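Local structure of aminoglycoside N(3)-acetyltransferase (7LAP) at residues Leu14-Arg28 with Ala50-Ala64. The protein probably acetylates the 3-amino group of aminoglycoside antibiotics, an activity associated with resistance to these drugs. Numbering follows the deposited sequence. Where two conformers were deposited one is given.
Sequences LLRRSDGPVTRDRIR and AIGYVSGGPQTVIDA. With FMT (formic acid), chain M.
Asp-63 lays its CB over the centre of one face of the Arg-24 guanidinium, 3.6 Å above the plane, while a formic acid molecule, probably a crystallisation additive, lies at the edge, its O1 accepting from NH1. The carboxylate of Asp-63 is stacked on the guanidinium, the planes 24° apart, and no N-H of Arg-24 points at Asp-63 OD2, so the attraction there is one of charge alone; Arg-24 NE pairs instead with Asp-67 and Asp-63 OD1 with Arg-128. Extended throughout, with CG anti to the backbone N (chi1 175°), Arg-24 reaches out across the first turns of helix 58-69, past Thr-60 and Ala-64, to Asp-63. At the other end of the contact Arg-17 meets Ala-50 O at its edge: NE donates almost within the guanidinium plane at 2.7 Å from that oxygen, but from above the carbonyl plane, and NH2 adds a weak second bond. The Tyr-53 ring has Pro-21 CA at its edge; Leu-15 lies alongside, its CD2 3.6 Å from Tyr-53 CB, and Pro-86 and Trp-92 of the second subunit pack against Tyr-53 and Leu-15 respectively.

Between these ends the backbones join. Val-22 N donates to Tyr-53 O at 2.7 Å and Val-22 O receives Ser-55 N at 3.0 Å; flanking Val-54, the two bonds make a single parallel-type bridge between Val-22 and Val-54. Ser-18 OG accepts from Tyr-53 N at 3.2 Å. Ile-27 points toward helix 58-64, CG2 3.6 Å from Ala-64 CB, CD1 against Val-54, Thr-60 and Val-61. A water links Arg-24 N with Ser-55 O, which also accepts from Thr-60 OG1.

Helices 24-28 and 58-64 approach to 8.4 Å with their axes at -46°, the small Ala-64 side chain at the crossing. Helix 58-69 connects the parallel neighbouring strands 41-46 and 74-78, a beta-alpha-beta crossover on which helices 7-18 and 24-34 pack through this helix pair and the isolated bridge.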
ATOM      1  N   LEU B  14      18.194  -3.746   8.269  1.00 50.10           N
ATOM      2  CA  LEU B  14      18.183  -2.358   7.835  1.00 47.08           C
ATOM      3  C   LEU B  14      18.976  -1.469   8.796  1.00 47.76           C
ATOM      4  O   LEU B  14      19.690  -0.562   8.353  1.00 43.99           O
ATOM      5  CB  LEU B  14      16.745  -1.861   7.677  1.00 46.58           C
ATOM      6  CG  LEU B  14      15.941  -2.525   6.546  1.00 53.67           C
ATOM      7  CD1 LEU B  14      14.496  -2.049   6.522  1.00 49.67           C
ATOM      8  CD2 LEU B  14      16.602  -2.288   5.219  1.00 53.81           C
ATOM      9  N   LEU B  15      18.835  -1.695  10.105  1.00 47.39           N
ATOM     10  CA  LEU B  15      19.633  -0.940  11.073  1.00 46.75           C
ATOM     11  C   LEU B  15      21.128  -1.139  10.821  1.00 46.68           C
ATOM     12  O   LEU B  15      21.894  -0.175  10.786  1.00 45.10           O
ATOM     13  CB  LEU B  15      19.268  -1.367  12.492  1.00 48.91           C
ATOM     14  CG  LEU B  15      17.911  -0.855  13.012  1.00 48.93           C
ATOM     15  CD1 LEU B  15      17.525  -1.626  14.275  1.00 51.84           C
ATOM     16  CD2 LEU B  15      17.954   0.650  13.249  1.00 46.72           C
ATOM     17  N   ARG B  16      21.534  -2.382  10.576  1.00 48.63           N
ATOM     18  CA  ARG B  16      22.937  -2.661  10.289  1.00 48.90           C
ATOM     19  C   ARG B  16      23.383  -1.912   9.047  1.00 46.64           C
ATOM     20  O   ARG B  16      24.441  -1.279   9.050  1.00 47.05           O
ATOM     21  CB  ARG B  16      23.156  -4.169  10.130  1.00 53.53           C
ATOM     22  CG  ARG B  16      24.606  -4.559   9.913  1.00 67.86           C
ATOM     23  CD  ARG B  16      24.743  -6.059   9.607  1.00 80.58           C
ATOM     24  NE  ARG B  16      24.237  -6.896  10.699  1.00 90.62           N
ATOM     25  CZ  ARG B  16      23.268  -7.807  10.570  1.00 96.51           C
ATOM     26  NH1 ARG B  16      22.670  -7.999   9.391  1.00 96.36           N
ATOM     27  NH2 ARG B  16      22.889  -8.522  11.627  1.00 99.28           N
ATOM     28  N   ARG B  17      22.538  -1.910   8.006  1.00 45.85           N
ATOM     29  CA  ARG B  17      22.905  -1.327   6.723  1.00 44.33           C
ATOM     30  C   ARG B  17      23.217   0.163   6.845  1.00 45.19           C
ATOM     31  O   ARG B  17      24.164   0.658   6.226  1.00 43.66           O
ATOM     32  CB  ARG B  17      21.767  -1.537   5.721  1.00 43.91           C
ATOM     33  CG  ARG B  17      21.973  -0.816   4.433  1.00 46.02           C
ATOM     34  CD  ARG B  17      20.917  -1.159   3.368  1.00 42.42           C
ATOM     35  NE  ARG B  17      21.201  -0.427   2.128  1.00 46.83           N
ATOM     36  CZ  ARG B  17      21.987  -0.894   1.145  1.00 45.92           C
ATOM     37  NH1 ARG B  17      22.552  -2.092   1.237  1.00 43.53           N
ATOM     38  NH2 ARG B  17      22.203  -0.166   0.057  1.00 47.86           N
ATOM     39  N   SER B  18      22.404   0.907   7.588  1.00 42.83           N
ATOM     40  CA  SER B  18      22.640   2.340   7.747  1.00 39.66           C
ATOM     41  C   SER B  18      23.375   2.695   9.039  1.00 40.50           C
ATOM     42  O   SER B  18      23.503   3.885   9.353  1.00 42.06           O
ATOM     43  CB  SER B  18      21.315   3.105   7.678  1.00 38.75           C
ATOM     44  OG  SER B  18      20.327   2.531   8.494  1.00 39.78           O
ATOM     45  N   ASP B  19      23.844   1.705   9.790  1.00 41.97           N
ATOM     46  CA  ASP B  19      24.470   1.928  11.101  1.00 45.03           C
ATOM     47  C   ASP B  19      23.571   2.746  12.029  1.00 44.56           C
ATOM     48  O   ASP B  19      24.005   3.683  12.701  1.00 42.27           O
ATOM     49  CB  ASP B  19      25.835   2.595  10.953  1.00 56.32           C
ATOM     50  CG  ASP B  19      26.720   2.341  12.156  1.00 74.68           C
ATOM     51  OD1 ASP B  19      26.731   1.190  12.677  1.00 75.82           O
ATOM     52  OD2 ASP B  19      27.396   3.296  12.582  1.00 84.11           O
ATOM     53  N   GLY B  20      22.302   2.375  12.075  1.00 42.80           N
ATOM     54  CA  GLY B  20      21.380   2.998  12.978  1.00 44.55           C
ATOM     55  C   GLY B  20      20.283   3.683  12.204  1.00 44.55           C
ATOM     56  O   GLY B  20      20.329   3.761  10.967  1.00 40.25           O
ATOM     57  N   PRO B  21      19.286   4.200  12.930  1.00 41.65           N
ATOM     58  CA  PRO B  21      18.148   4.878  12.288  1.00 42.27           C
ATOM     59  C   PRO B  21      18.573   6.030  11.388  1.00 41.77           C
ATOM     60  O   PRO B  21      19.511   6.777  11.682  1.00 39.71           O
ATOM     61  CB  PRO B  21      17.321   5.406  13.473  1.00 42.53           C
ATOM     62  CG  PRO B  21      17.806   4.605  14.689  1.00 43.78           C
ATOM     63  CD  PRO B  21      19.253   4.297  14.399  1.00 43.07           C
ATOM     64  N   VAL B  22      17.846   6.187  10.298  1.00 37.88           N
ATOM     65  CA  VAL B  22      18.034   7.295   9.369  1.00 41.76           C
ATOM     66  C   VAL B  22      16.879   8.260   9.597  1.00 40.89           C
ATOM     67  O   VAL B  22      15.713   7.862   9.494  1.00 36.80           O
ATOM     68  CB  VAL B  22      18.073   6.805   7.912  1.00 43.40           C
ATOM     69  CG1 VAL B  22      18.170   7.961   6.991  1.00 38.40           C
ATOM     70  CG2 VAL B  22      19.285   5.810   7.688  1.00 36.29           C
ATOM     71  N   THR B  23      17.189   9.503   9.953  1.00 36.89           N
ATOM     72  CA  THR B  23      16.135  10.433  10.335  1.00 39.03           C
ATOM     73  C   THR B  23      15.820  11.435   9.226  1.00 38.58           C
ATOM     74  O   THR B  23      16.574  11.612   8.270  1.00 38.01           O
ATOM     75  CB  THR B  23      16.545  11.195  11.574  1.00 38.87           C
ATOM     76  OG1 THR B  23      17.649  12.049  11.214  1.00 40.19           O
ATOM     77  CG2 THR B  23      16.934  10.214  12.668  1.00 38.45           C
ATOM     78  N   ARG B  24      14.708  12.141   9.420  1.00 39.40           N
ATOM     79  CA  ARG B  24      14.279  13.177   8.487  1.00 40.12           C
ATOM     80  C   ARG B  24      15.387  14.216   8.248  1.00 37.82           C
ATOM     81  O   ARG B  24      15.718  14.537   7.109  1.00 38.01           O
ATOM     82  CB  ARG B  24      13.019  13.837   9.049  1.00 36.72           C
ATOM     83  CG  ARG B  24      12.502  15.026   8.254  1.00 42.31           C
ATOM     84  CD  ARG B  24      11.297  15.635   8.987  1.00 45.94           C
ATOM     85  NE  ARG B  24      10.809  16.848   8.345  1.00 46.65           N
ATOM     86  CZ  ARG B  24       9.672  17.444   8.692  1.00 52.82           C
ATOM     87  NH1 ARG B  24       8.949  16.924   9.680  1.00 50.49           N
ATOM     88  NH2 ARG B  24       9.270  18.551   8.067  1.00 50.24           N
ATOM     89  N   ASP B  25      15.965  14.760   9.307  1.00 41.07           N
ATOM     90  CA  ASP B  25      16.963  15.807   9.099  1.00 47.10           C
ATOM     91  C   ASP B  25      18.239  15.281   8.438  1.00 45.60           C
ATOM     92  O   ASP B  25      18.930  16.025   7.730  1.00 42.04           O
ATOM     93  CB  ASP B  25      17.324  16.491  10.406  1.00 61.60           C
ATOM     94  CG  ASP B  25      18.339  17.582  10.187  1.00 81.58           C
ATOM     95  OD1 ASP B  25      17.969  18.598   9.554  1.00 90.66           O
ATOM     96  OD2 ASP B  25      19.510  17.411  10.597  1.00 91.36           O
ATOM     97  N   ARG B  26      18.562  14.011   8.630  1.00 44.76           N
ATOM     98  CA  ARG B  26      19.751  13.478   7.990  1.00 42.12           C
ATOM     99  C   ARG B  26      19.526  13.279   6.500  1.00 39.16           C
ATOM    100  O   ARG B  26      20.421  13.536   5.686  1.00 40.26           O
ATOM    101  CB  ARG B  26      20.160  12.162   8.653  1.00 44.81           C
ATOM    102  CG  ARG B  26      21.479  11.634   8.122  1.00 47.33           C
ATOM    103  CD  ARG B  26      21.205  10.595   7.111  1.00 47.76           C
ATOM    104  NE  ARG B  26      22.432  10.028   6.561  1.00 53.30           N
ATOM    105  CZ  ARG B  26      23.136   9.068   7.149  1.00 52.84           C
ATOM    106  NH1 ARG B  26      22.766   8.592   8.328  1.00 55.72           N
ATOM    107  NH2 ARG B  26      24.203   8.604   6.557  1.00 47.73           N
ATOM    108  N   ILE B  27      18.351  12.777   6.131  1.00 37.71           N
ATOM    109  CA  ILE B  27      17.982  12.690   4.731  1.00 37.41           C
ATOM    110  C   ILE B  27      17.988  14.078   4.086  1.00 36.78           C
ATOM    111  O   ILE B  27      18.500  14.255   2.976  1.00 36.35           O
ATOM    112  CB  ILE B  27      16.615  12.006   4.597  1.00 38.54           C
ATOM    113  CG1 ILE B  27      16.714  10.562   5.128  1.00 42.30           C
ATOM    114  CG2 ILE B  27      16.240  11.979   3.166  1.00 38.27           C
ATOM    115  CD1 ILE B  27      15.331   9.812   5.140  1.00 42.92           C
ATOM    116  N   ARG B  28      17.422  15.073   4.772  1.00 35.72           N
ATOM    117  CA  ARG B  28      17.420  16.428   4.235  1.00 35.62           C
ATOM    118  C   ARG B  28      18.840  16.884   3.958  1.00 37.60           C
ATOM    119  O   ARG B  28      19.138  17.440   2.892  1.00 39.86           O
ATOM    120  CB  ARG B  28      16.735  17.393   5.212  1.00 38.25           C
ATOM    121  CG  ARG B  28      16.768  18.872   4.714  1.00 46.33           C
ATOM    122  CD  ARG B  28      16.882  19.902   5.818  1.00 54.72           C
ATOM    123  NE  ARG B  28      17.836  19.504   6.860  1.00 63.43           N
ATOM    124  CZ  ARG B  28      19.172  19.610   6.779  1.00 66.94           C
ATOM    125  NH1 ARG B  28      19.759  20.118   5.689  1.00 65.46           N
ATOM    126  NH2 ARG B  28      19.928  19.214   7.809  1.00 63.49           N
ATOM    127  N   ALA B  50      17.032   0.429   0.558  1.00 32.88           N
ATOM    128  CA  ALA B  50      18.418   0.771   0.235  1.00 35.80           C
ATOM    129  C   ALA B  50      18.919   1.906   1.116  1.00 34.43           C
ATOM    130  O   ALA B  50      20.115   1.984   1.404  1.00 35.37           O
ATOM    131  CB  ALA B  50      18.538   1.185  -1.242  1.00 33.21           C
ATOM    132  N   ILE B  51      18.022   2.802   1.536  1.00 32.93           N
ATOM    133  CA  ILE B  51      18.413   3.891   2.433  1.00 36.54           C
ATOM    134  C   ILE B  51      18.867   3.341   3.781  1.00 37.60           C
ATOM    135  O   ILE B  51      19.792   3.871   4.400  1.00 35.85           O
ATOM    136  CB  ILE B  51      17.248   4.889   2.596  1.00 35.32           C
ATOM    137  CG1 ILE B  51      16.843   5.458   1.239  1.00 29.97           C
ATOM    138  CG2 ILE B  51      17.616   6.036   3.550  1.00 36.34           C
ATOM    139  CD1 ILE B  51      15.542   6.377   1.272  1.00 33.18           C
ATOM    140  N   GLY B  52      18.234   2.264   4.247  1.00 35.81           N
ATOM    141  CA  GLY B  52      18.483   1.719   5.564  1.00 37.50           C
ATOM    142  C   GLY B  52      17.203   1.720   6.378  1.00 40.02           C
ATOM    143  O   GLY B  52      16.098   1.740   5.816  1.00 36.43           O
ATOM    144  N   TYR B  53      17.365   1.778   7.699  1.00 37.87           N
ATOM    145  CA  TYR B  53      16.192   1.812   8.582  1.00 38.05           C
ATOM    146  C   TYR B  53      15.730   3.258   8.684  1.00 38.56           C
ATOM    147  O   TYR B  53      16.370   4.083   9.347  1.00 37.82           O
ATOM    148  CB  TYR B  53      16.508   1.217   9.963  1.00 44.39           C
ATOM    149  CG  TYR B  53      15.271   1.332  10.834  1.00 51.05           C
ATOM    150  CD1 TYR B  53      14.229   0.416  10.736  1.00 54.98           C
ATOM    151  CD2 TYR B  53      15.114   2.411  11.699  1.00 47.19           C
ATOM    152  CE1 TYR B  53      13.050   0.569  11.516  1.00 59.69           C
ATOM    153  CE2 TYR B  53      13.958   2.574  12.457  1.00 50.37           C
ATOM    154  CZ  TYR B  53      12.928   1.662  12.372  1.00 59.18           C
ATOM    155  OH  TYR B  53      11.778   1.891  13.152  1.00 62.93           O
ATOM    156  N   VAL B  54      14.636   3.605   8.007  1.00 37.93           N
ATOM    157  CA  VAL B  54      14.178   4.985   7.982  1.00 34.25           C
ATOM    158  C   VAL B  54      13.127   5.155   9.077  1.00 40.38           C
ATOM    159  O   VAL B  54      12.071   4.516   9.039  1.00 37.89           O
ATOM    160  CB  VAL B  54      13.626   5.387   6.608  1.00 35.02           C
ATOM    161  CG1 VAL B  54      12.990   6.811   6.700  1.00 32.58           C
ATOM    162  CG2 VAL B  54      14.736   5.398   5.564  1.00 37.06           C
ATOM    163  N   SER B  55      13.428   6.006  10.055  1.00 37.65           N
ATOM    164  CA  SER B  55      12.567   6.221  11.220  0.50 39.82           C
ATOM    165  C   SER B  55      11.304   6.943  10.767  1.00 37.48           C
ATOM    166  O   SER B  55      11.327   8.155  10.521  1.00 37.77           O
ATOM    167  CB  SER B  55      13.319   7.031  12.275  0.50 40.94           C
ATOM    168  OG  SER B  55      12.488   7.391  13.368  0.50 41.06           O
ATOM    169  N   GLY B  56      10.204   6.214  10.635  1.00 38.30           N
ATOM    170  CA  GLY B  56       8.955   6.801  10.171  1.00 37.37           C
ATOM    171  C   GLY B  56       8.577   6.431   8.759  1.00 40.35           C
ATOM    172  O   GLY B  56       7.521   6.875   8.282  1.00 39.68           O
ATOM    173  N   GLY B  57       9.402   5.643   8.071  1.00 39.79           N
ATOM    174  CA  GLY B  57       9.062   5.116   6.763  1.00 35.92           C
ATOM    175  C   GLY B  57       8.893   6.182   5.693  1.00 39.93           C
ATOM    176  O   GLY B  57       9.558   7.236   5.705  1.00 37.33           O
ATOM    177  N   PRO B  58       7.998   5.904   4.723  1.00 36.83           N
ATOM    178  CA  PRO B  58       7.829   6.818   3.573  1.00 38.01           C
ATOM    179  C   PRO B  58       7.542   8.260   3.978  1.00 37.69           C
ATOM    180  O   PRO B  58       8.038   9.185   3.318  1.00 34.43           O
ATOM    181  CB  PRO B  58       6.635   6.204   2.804  1.00 35.84           C
ATOM    182  CG  PRO B  58       6.711   4.741   3.110  1.00 38.80           C
ATOM    183  CD  PRO B  58       7.196   4.680   4.586  1.00 37.79           C
ATOM    184  N   GLN B  59       6.765   8.469   5.053  1.00 36.95           N
ATOM    185  CA  GLN B  59       6.426   9.828   5.474  0.50 36.01           C
ATOM    186  C   GLN B  59       7.684  10.649   5.748  1.00 38.32           C
ATOM    187  O   GLN B  59       7.723  11.865   5.471  1.00 36.71           O
ATOM    188  CB  GLN B  59       5.535   9.785   6.723  0.50 36.53           C
ATOM    189  CG  GLN B  59       4.133   9.185   6.522  0.50 34.64           C
ATOM    190  CD  GLN B  59       3.338   9.888   5.407  0.50 35.66           C
ATOM    191  OE1 GLN B  59       2.799   9.239   4.504  0.50 36.14           O
ATOM    192  NE2 GLN B  59       3.271  11.222   5.475  0.50 30.33           N
ATOM    193  N   THR B  60       8.722  10.004   6.290  1.00 35.97           N
ATOM    194  CA  THR B  60       9.959  10.708   6.612  1.00 35.36           C
ATOM    195  C   THR B  60      10.727  11.093   5.354  1.00 33.54           C
ATOM    196  O   THR B  60      11.274  12.204   5.271  1.00 35.72           O
ATOM    197  CB  THR B  60      10.779   9.824   7.537  1.00 37.19           C
ATOM    198  OG1 THR B  60      10.128   9.813   8.816  1.00 38.28           O
ATOM    199  CG2 THR B  60      12.217  10.325   7.668  1.00 37.00           C
ATOM    200  N   VAL B  61      10.761  10.204   4.358  1.00 32.71           N
ATOM    201  CA  VAL B  61      11.390  10.546   3.085  1.00 31.73           C
ATOM    202  C   VAL B  61      10.679  11.731   2.446  1.00 34.65           C
ATOM    203  O   VAL B  61      11.320  12.685   1.988  1.00 36.10           O
ATOM    204  CB  VAL B  61      11.425   9.323   2.152  1.00 35.94           C
ATOM    205  CG1 VAL B  61      12.000   9.706   0.771  1.00 32.17           C
ATOM    206  CG2 VAL B  61      12.275   8.182   2.794  1.00 37.31           C
ATOM    207  N   ILE B  62       9.345  11.715   2.439  1.00 32.93           N
ATOM    208  CA  ILE B  62       8.595  12.807   1.805  1.00 32.60           C
ATOM    209  C   ILE B  62       8.827  14.130   2.533  1.00 34.62           C
ATOM    210  O   ILE B  62       9.082  15.168   1.915  1.00 35.64           O
ATOM    211  CB  ILE B  62       7.103  12.462   1.755  1.00 31.96           C
ATOM    212  CG1 ILE B  62       6.856  11.341   0.753  1.00 31.92           C
ATOM    213  CG2 ILE B  62       6.251  13.735   1.434  1.00 31.02           C
ATOM    214  CD1 ILE B  62       5.457  10.655   0.989  1.00 34.87           C
ATOM    215  N   ASP B  63       8.789  14.109   3.861  1.00 33.97           N
ATOM    216  CA  ASP B  63       8.983  15.354   4.592  1.00 36.96           C
ATOM    217  C   ASP B  63      10.407  15.893   4.478  1.00 37.36           C
ATOM    218  O   ASP B  63      10.604  17.116   4.472  1.00 39.50           O
ATOM    219  CB  ASP B  63       8.576  15.143   6.038  1.00 43.57           C
ATOM    220  CG  ASP B  63       7.022  15.187   6.211  1.00 51.19           C
ATOM    221  OD1 ASP B  63       6.362  16.062   5.584  1.00 55.00           O
ATOM    222  OD2 ASP B  63       6.469  14.356   6.955  1.00 55.98           O
ATOM    223  N   ALA B  64      11.409  15.015   4.355  1.00 32.83           N
ATOM    224  CA  ALA B  64      12.765  15.492   4.091  1.00 34.35           C
ATOM    225  C   ALA B  64      12.851  16.163   2.718  1.00 36.01           C
ATOM    226  O   ALA B  64      13.501  17.205   2.564  1.00 34.18           O
ATOM    227  CB  ALA B  64      13.768  14.324   4.191  1.00 29.63           C
TER
HETATM  228  C   FMT M 304       6.189  18.613   9.308  1.00 95.97           C
HETATM  229  O1  FMT M 304       6.620  18.706  10.458  1.00 95.95           O
HETATM  230  O2  FMT M 304       6.039  19.567   8.540  1.00 95.93           O
HETATM  231  O   HOH W   1      12.817  10.632  11.255  1.00 38.61           O